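PDB 5FCE: LPXTG family cell surface protein Fms2, which is a wall-anchored surface adhesin of Enterococcus faecium whose ligand-binding region, the part described here, probably mediates attachment to host ligands. Local coordinates for residues L79-D82 and E83-K87. Residues are numbered along the deposited sequence; the frame is centred on the assembly and turned at random.
Sequences LSID and EIKSK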
loop_
_atom_site.group_PDB
_atom_site.type_symbol
_atom_site.label_atom_id
_atom_site.label_comp_id
_atom_site.label_asym_id
_atom_site.label_seq_id
_atom_site.Cartn_x
_atom_site.Cartn_y
_atom_site.Cartn_z
ATOM N N LEU A 79 -1.791 11.870 5.774
ATOM C CA LEU A 79 -0.989 12.997 5.290
ATOM C C LEU A 79 -1.611 13.465 3.982
ATOM O O LEU A 79 -2.117 12.652 3.194
ATOM C CB LEU A 79 0.471 12.596 5.016
ATOM C CG LEU A 79 1.480 12.462 6.157
ATOM C CD1 LEU A 79 2.873 12.116 5.604
ATOM C CD2 LEU A 79 1.550 13.744 6.956
ATOM N N SER A 80 -1.573 14.774 3.752
ATOM C CA SER A 80 -2.155 15.355 2.543
ATOM C C SER A 80 -1.338 14.926 1.342
ATOM O O SER A 80 -0.194 14.512 1.492
ATOM C CB SER A 80 -2.120 16.869 2.617
ATOM O OG SER A 80 -0.781 17.319 2.517
ATOM N N ILE A 81 -1.901 15.045 0.144
ATOM C CA ILE A 81 -1.163 14.604 -1.037
ATOM C C ILE A 81 0.067 15.490 -1.274
ATOM O O ILE A 81 1.117 14.991 -1.674
ATOM C CB ILE A 81 -2.067 14.475 -2.280
ATOM C CG1 ILE A 81 -1.276 13.909 -3.476
ATOM C CG2 ILE A 81 -2.709 15.824 -2.629
ATOM C CD1 ILE A 81 -0.773 12.468 -3.255
ATOM N N ASP A 82 -0.039 16.791 -0.988
ATOM C CA ASP A 82 1.133 17.667 -1.115
ATOM C C ASP A 82 2.291 17.186 -0.238
ATOM O O ASP A 82 3.441 17.113 -0.685
ATOM C CB ASP A 82 0.791 19.125 -0.781
ATOM C CG ASP A 82 0.006 19.807 -1.876
ATOM O OD1 ASP A 82 -0.114 19.217 -2.974
ATOM O OD2 ASP A 82 -0.480 20.942 -1.643
ATOM N N GLU A 83 1.981 16.831 1.005
ATOM C CA GLU A 83 2.998 16.353 1.928
ATOM C C GLU A 83 3.567 15.004 1.501
ATOM O O GLU A 83 4.761 14.747 1.662
ATOM C CB GLU A 83 2.432 16.281 3.349
ATOM C CG GLU A 83 2.168 17.655 3.945
ATOM C CD GLU A 83 3.449 18.360 4.350
ATOM O OE1 GLU A 83 4.444 17.659 4.623
ATOM O OE2 GLU A 83 3.453 19.609 4.421
ATOM N N ILE A 84 2.711 14.149 0.952
ATOM C CA ILE A 84 3.163 12.830 0.501
ATOM C C ILE A 84 4.139 13.005 -0.663
ATOM O O ILE A 84 5.153 12.320 -0.742
ATOM C CB ILE A 84 1.990 11.933 0.051
ATOM C CG1 ILE A 84 1.086 11.568 1.230
ATOM C CG2 ILE A 84 2.511 10.618 -0.585
ATOM C CD1 ILE A 84 -0.204 10.903 0.793
ATOM N N LYS A 85 3.844 13.938 -1.559
ATOM C CA LYS A 85 4.693 14.131 -2.735
ATOM C C LYS A 85 6.041 14.764 -2.377
ATOM O O LYS A 85 6.974 14.760 -3.186
ATOM C CB LYS A 85 3.965 14.982 -3.778
ATOM C CG LYS A 85 2.852 14.230 -4.517
ATOM C CD LYS A 85 1.948 15.187 -5.281
ATOM C CE LYS A 85 2.709 15.970 -6.329
ATOM N NZ LYS A 85 1.835 17.035 -6.896
ATOM N N SER A 86 6.139 15.295 -1.162
ATOM C CA SER A 86 7.357 15.949 -0.679
ATOM C C SER A 86 8.371 14.915 -0.201
ATOM O O SER A 86 9.560 15.217 -0.039
ATOM C CB SER A 86 7.022 16.911 0.472
ATOM O OG SER A 86 7.037 16.226 1.723
ATOM N N LYS A 87 7.900 13.691 0.022
ATOM C CA LYS A 87 8.753 12.634 0.557
ATOM C C LYS A 87 9.687 12.049 -0.490
ATOM O O LYS A 87 9.383 12.046 -1.694
ATOM C CB LYS A 87 7.911 11.524 1.194
ATOM C CG LYS A 87 6.929 12.030 2.270
ATOM C CD LYS A 87 7.646 12.837 3.350
ATOM C CE LYS A 87 6.681 13.391 4.392
ATOM N NZ LYS A 87 7.404 14.162 5.457
HETATM O O HOH W 1 2.279 18.781 -4.629
#
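E83 meets S80 at the start of a short helix, where the serine hydroxyl does what an N-cap residue does: OG of S80 accepts the backbone N-H of E83 at 3.2 Å in a nearly straight bond (163° at the hydrogen). A chi1 of 70° turns OG to face that N-H. The glutamate adds a second touch, its CG lying 3.3 Å from the same OG. One residue on, I84 N donates to S80 O at 3.0 Å and in the carbonyl plane, so the hydroxyl and the carbonyl of S80 each accept an N-H of the first turn. The side chain of I84 lies back over the entry to the helix, CG1 packing 4.0 Å from CB of L79. K85 continues the helical pattern with a 2.9 Å bond from its N to I81 O, while its aliphatic CD rests against CG1 of I81. Beyond that its chain bends at chi3, and NZ shares a water with OD1 of D82; these opposite charges stay 4.9 Å apart, their attraction probably softened by the water. At S86 the hydroxyl turns back to E83 O, which also accepts from S86 N. The K87 and L79 side chains cross at about a right angle, CE of K87 4.2 Å from CD1 of L79, and the lysine forms a cation-pi contact with Y43. Helix 81-85 lies in the connection between strand 71-76 of the mixed sheet and strand 91-96 of the four-stranded antiparallel sheet in the SgrA immunoglobulin-like region, with I81 and I84 set against Y15 of strand 14-16 and W111.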